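Side-chain contacts in endo-1,4-beta-xylanase (Pseudoalteromonas haloplanktis, PDB 1H12), which hydrolyses internal beta-1,4 linkages in xylan as a cold-adapted member of glycoside hydrolase family 8: residues D171-T174 / M175-T178; G383-Y386 / M387-M390. All blocks are in the same frame, centred on the assembly; numbering follows the deposited sequence. Where two conformers were deposited one is given.

Contact 1 (171-174 with 175-178) and contact 2 (383-386 with 387-390) are both local, each formed between neighbouring turns of a single helix: 168-182 for the first, 379-392 for the second. Contact 1 lies earlier in the sequence. Their centres are about 25 Å apart and their nearest atoms about 16 Å apart, so the two are independent of each other. Both belong to the helical framework of this family 8 enzyme, whose fold is an (alpha/alpha)6 barrel. Contact 1 is partly buried, about 18 Å from the centre of the chain and towards the periphery, whereas contact 2 is wholly buried at about 10 Å and its helix also carries Asn-382, a residue of the xylose-binding pocket.

Contact 1 of 2, residues D171-T174 / M175-T178; sequences DAIT and MLNT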
ATOM      1  N   ASP A 171      17.030  10.949  -5.141  1.00  8.48           N
ATOM      2  CA  ASP A 171      16.189  10.808  -3.966  1.00  8.43           C
ATOM      3  C   ASP A 171      15.741   9.348  -3.790  1.00  8.06           C
ATOM      4  O   ASP A 171      15.672   8.842  -2.665  1.00  8.52           O
ATOM      5  CB  ASP A 171      15.005  11.745  -4.017  1.00  9.04           C
ATOM      6  CG  ASP A 171      15.349  13.199  -3.819  1.00 10.70           C
ATOM      7  OD1 ASP A 171      16.473  13.494  -3.389  1.00 15.57           O
ATOM      8  OD2 ASP A 171      14.514  14.075  -4.086  1.00 11.89           O
ATOM      9  N   ALA A 172      15.430   8.673  -4.891  1.00  7.80           N
ATOM     10  CA  ALA A 172      14.992   7.289  -4.812  1.00  8.21           C
ATOM     11  C   ALA A 172      16.115   6.370  -4.330  1.00  8.69           C
ATOM     12  O   ALA A 172      15.873   5.475  -3.511  1.00  8.60           O
ATOM     13  CB  ALA A 172      14.548   6.796  -6.173  1.00  9.29           C
ATOM     14  N   ILE A 173      17.333   6.545  -4.841  1.00  8.67           N
ATOM     15  CA  ILE A 173      18.439   5.711  -4.440  1.00  9.22           C
ATOM     16  C   ILE A 173      18.768   5.944  -2.969  1.00  8.93           C
ATOM     17  O   ILE A 173      19.073   5.004  -2.242  1.00  9.71           O
ATOM     18  CB  ILE A 173      19.672   5.888  -5.346  1.00 11.28           C
ATOM     19  CG1 ILE A 173      19.293   5.517  -6.799  1.00 12.69           C
ATOM     20  CG2 ILE A 173      20.869   5.156  -4.820  1.00 14.82           C
ATOM     21  CD1 ILE A 173      18.777   4.211  -6.990  1.00 15.44           C
ATOM     22  N   THR A 174      18.687   7.194  -2.501  1.00  8.67           N
ATOM     23  CA  THR A 174      18.856   7.487  -1.108  1.00  8.81           C
ATOM     24  C   THR A 174      17.811   6.729  -0.281  1.00  8.27           C
ATOM     25  O   THR A 174      18.137   6.140   0.763  1.00  8.91           O
ATOM     26  CB  THR A 174      18.747   8.994  -0.881  1.00  9.78           C
ATOM     27  OG1 THR A 174      19.829   9.633  -1.572  1.00 11.63           O
ATOM     28  CG2 THR A 174      18.821   9.359   0.590  1.00 10.72           C
ATOM     29  N   MET A 175      16.564   6.754  -0.726  1.00  7.64           N
ATOM     30  CA  MET A 175      15.495   6.042  -0.035  1.00  7.48           C
ATOM     31  C   MET A 175      15.752   4.540   0.003  1.00  7.63           C
ATOM     32  O   MET A 175      15.577   3.902   1.046  1.00  8.33           O
ATOM     33  CB  MET A 175      14.155   6.344  -0.719  1.00  7.73           C
ATOM     34  CG  MET A 175      12.951   5.901   0.073  1.00  8.12           C
ATOM     35  SD  MET A 175      12.647   6.837   1.603  1.00  8.47           S
ATOM     36  CE  MET A 175      12.327   8.462   0.897  1.00  8.82           C
ATOM     37  N   LEU A 176      16.175   3.941  -1.111  1.00  8.32           N
ATOM     38  CA  LEU A 176      16.494   2.499  -1.131  1.00  8.45           C
ATOM     39  C   LEU A 176      17.621   2.182  -0.144  1.00  8.40           C
ATOM     40  O   LEU A 176      17.571   1.167   0.548  1.00  9.13           O
ATOM     41  CB  LEU A 176      16.877   2.053  -2.534  1.00  8.20           C
ATOM     42  CG  LEU A 176      15.766   2.037  -3.556  1.00  8.89           C
ATOM     43  CD1 LEU A 176      16.346   1.568  -4.903  1.00 11.14           C
ATOM     44  CD2 LEU A 176      14.633   1.111  -3.157  1.00  9.76           C
ATOM     45  N   ASN A 177      18.631   3.056  -0.119  1.00  8.95           N
ATOM     46  CA  ASN A 177      19.727   2.779   0.850  0.50  9.21           C
ATOM     47  C   ASN A 177      19.248   2.872   2.273  1.00  8.98           C
ATOM     48  O   ASN A 177      19.660   2.077   3.116  1.00  9.51           O
ATOM     49  CB  ASN A 177      20.851   3.786   0.585  0.50 10.45           C
ATOM     50  CG  ASN A 177      21.651   3.442  -0.666  0.50 10.66           C
ATOM     51  OD1 ASN A 177      21.527   2.400  -1.224  0.50 15.04           O
ATOM     52  ND2 ASN A 177      22.389   4.423  -1.144  0.50 12.84           N
ATOM     53  N   THR A 178      18.347   3.833   2.554  1.00  8.63           N
ATOM     54  CA  THR A 178      17.741   3.906   3.867  1.00  8.96           C
ATOM     55  C   THR A 178      16.972   2.639   4.209  1.00  8.49           C
ATOM     56  O   THR A 178      17.052   2.126   5.325  1.00  9.23           O
ATOM     57  CB  THR A 178      16.879   5.159   3.970  1.00  9.14           C
ATOM     58  OG1 THR A 178      17.761   6.296   3.941  1.00 10.38           O
ATOM     59  CG2 THR A 178      16.021   5.184   5.227  1.00 10.18           C
TER
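Within helix 168-182 of the (alpha/alpha)6 barrel, Ile-173 and Leu-176 meet at an i to i+3 spacing, on a helix that packs against helix 143-160. The touch is between methyl ends, Ile-173 CD1 lying 4.2 Å from Leu-176 CD1, and the two side chains run obliquely across each other. Leu-176 CG stands anti to its carbonyl carbon (chi1 -69°), a torsion that lays the branch back over the preceding turn, with CG 3.4 Å from Ala-172 O. That same oxygen accepts the hydrogen bond from Leu-176 N at 2.9 Å, with an N-H...O angle of 162°. The regular i to i+4 ladder continues with Met-175 N to Asp-171 O (3.0 Å) and Thr-178 N to Thr-174 O (2.9 Å). Ala-172, Met-175 and Leu-176 form the buried side and rest on Leu-153, Phe-149 and Ala-150 respectively. Asp-171 reaches outside the helix instead: OD1 makes a salt bridge with Lys-104 and OD2 a hydrogen bond with Trp-100. On exposed Thr-174, OG1 is hydrogen-bonded to Asn-170 O, one turn back.

Contact 2 of 2, residues G383-Y386 / M387-M390; sequences GSLY and MLAM
A Met-aromatic contact, Tyr-386 with Met-390, links neighbouring turns of helix 379-392 in the buried helical framework of the (alpha/alpha)6 barrel. The two side chains lie side by side and point the same way. Met-390 SD is 5.1 Å from the centroid of the Tyr-386 ring and 32° off the ring normal, an oblique approach. The methylene comes nearer than the sulfur does, Met-390 CG being 3.9 Å from Tyr-386 CE1. Two torsions bring the groups together: the tyrosine carries CG opposite its own N (chi1 -176°), and the methionine turns CG back beside its own N (chi1 -82°), 3.5 Å from Tyr-386 O. Met-390 N also donates to Tyr-386 O at 2.9 Å. Elsewhere on the helix, Leu-385 CD2 and Leu-388 CD1 make a looser apolar contact at 4.4 Å. Helix 29-40 covers the aromatic side, with Lys-32 and Thr-36 against Tyr-386 and Val-33 against Met-390, and Phe-368 also meets the tyrosine ring. The sulfur and methylene therefore probably offer the buried ring a polarisable, largely dispersive partner, while the helical i to i+4 spacing, of which the backbone hydrogen bond is part, brings the two residues together.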
ATOM      1  N   GLY A 383     -10.407   6.149   1.298  1.00  8.58           N
ATOM      2  CA  GLY A 383     -10.194   6.900   0.096  1.00  8.38           C
ATOM      3  C   GLY A 383      -8.810   6.684  -0.504  1.00  7.90           C
ATOM      4  O   GLY A 383      -8.665   6.663  -1.727  1.00  8.24           O
ATOM      5  N   SER A 384      -7.788   6.510   0.337  1.00  8.04           N
ATOM      6  CA  SER A 384      -6.464   6.259  -0.190  1.00  8.29           C
ATOM      7  C   SER A 384      -6.425   4.913  -0.930  1.00  7.66           C
ATOM      8  O   SER A 384      -5.845   4.794  -2.010  1.00  8.38           O
ATOM      9  CB  SER A 384      -5.454   6.251   0.929  1.00  8.65           C
ATOM     10  OG  SER A 384      -5.232   7.522   1.503  1.00  9.42           O
ATOM     11  N   LEU A 385      -7.017   3.883  -0.325  1.00  8.00           N
ATOM     12  CA  LEU A 385      -7.072   2.588  -0.983  1.00  8.14           C
ATOM     13  C   LEU A 385      -7.962   2.605  -2.190  1.00  8.06           C
ATOM     14  O   LEU A 385      -7.672   1.926  -3.186  1.00  8.79           O
ATOM     15  CB  LEU A 385      -7.528   1.499  -0.018  1.00  8.87           C
ATOM     16  CG  LEU A 385      -6.516   1.125   1.055  1.00 10.29           C
ATOM     17  CD1 LEU A 385      -7.104   0.035   1.982  1.00 14.15           C
ATOM     18  CD2 LEU A 385      -5.225   0.675   0.494  1.00 15.97           C
ATOM     19  N   TYR A 386      -9.072   3.336  -2.135  1.00  8.26           N
ATOM     20  CA  TYR A 386      -9.973   3.457  -3.270  1.00  8.66           C
ATOM     21  C   TYR A 386      -9.220   4.020  -4.492  1.00  8.31           C
ATOM     22  O   TYR A 386      -9.349   3.514  -5.607  1.00  8.58           O
ATOM     23  CB  TYR A 386     -11.146   4.359  -2.855  1.00  9.03           C
ATOM     24  CG  TYR A 386     -12.223   4.492  -3.929  1.00  9.25           C
ATOM     25  CD1 TYR A 386     -12.189   5.493  -4.861  1.00  9.96           C
ATOM     26  CD2 TYR A 386     -13.276   3.594  -4.012  1.00 10.73           C
ATOM     27  CE1 TYR A 386     -13.142   5.643  -5.846  1.00 11.01           C
ATOM     28  CE2 TYR A 386     -14.238   3.721  -4.999  1.00 11.78           C
ATOM     29  CZ  TYR A 386     -14.164   4.739  -5.918  1.00 11.36           C
ATOM     30  OH  TYR A 386     -15.115   4.895  -6.889  1.00 14.68           O
ATOM     31  N   MET A 387      -8.414   5.049  -4.269  1.00  7.99           N
ATOM     32  CA  MET A 387      -7.603   5.640  -5.347  1.00  8.24           C
ATOM     33  C   MET A 387      -6.636   4.631  -5.921  1.00  7.96           C
ATOM     34  O   MET A 387      -6.566   4.450  -7.139  1.00  8.58           O
ATOM     35  CB  MET A 387      -6.862   6.876  -4.786  1.00  8.29           C
ATOM     36  CG  MET A 387      -5.974   7.577  -5.783  1.00  9.17           C
ATOM     37  SD  MET A 387      -6.797   8.586  -7.020  1.00 10.02           S
ATOM     38  CE  MET A 387      -6.884   7.502  -8.474  1.00 10.92           C
ATOM     39  N   LEU A 388      -5.878   3.944  -5.066  1.00  7.88           N
ATOM     40  CA  LEU A 388      -4.938   2.951  -5.573  1.00  7.53           C
ATOM     41  C   LEU A 388      -5.652   1.852  -6.355  1.00  7.97           C
ATOM     42  O   LEU A 388      -5.188   1.461  -7.428  1.00  8.29           O
ATOM     43  CB  LEU A 388      -4.132   2.343  -4.418  1.00  8.30           C
ATOM     44  CG  LEU A 388      -3.159   3.272  -3.732  1.00  9.46           C
ATOM     45  CD1 LEU A 388      -2.576   2.557  -2.518  1.00 11.68           C
ATOM     46  CD2 LEU A 388      -2.056   3.705  -4.642  1.00 12.93           C
ATOM     47  N   ALA A 389      -6.769   1.376  -5.835  1.00  8.06           N
ATOM     48  CA  ALA A 389      -7.488   0.307  -6.507  1.00  7.84           C
ATOM     49  C   ALA A 389      -8.007   0.767  -7.896  1.00  8.35           C
ATOM     50  O   ALA A 389      -7.987   0.007  -8.851  1.00  8.88           O
ATOM     51  CB  ALA A 389      -8.639  -0.150  -5.666  1.00  8.75           C
ATOM     52  N   MET A 390      -8.496   2.013  -7.973  1.00  8.27           N
ATOM     53  CA  MET A 390      -8.947   2.523  -9.238  1.00  8.79           C
ATOM     54  C   MET A 390      -7.858   2.452 -10.290  1.00  9.38           C
ATOM     55  O   MET A 390      -8.138   2.143 -11.461  1.00 10.55           O
ATOM     56  CB  MET A 390      -9.502   3.953  -9.114  1.00 10.65           C
ATOM     57  CG  MET A 390     -10.931   4.040  -8.632  1.00 12.30           C
ATOM     58  SD  MET A 390     -12.114   3.162  -9.669  1.00 14.77           S
ATOM     59  CE  MET A 390     -11.742   3.765 -10.918  1.00 17.52           C
TER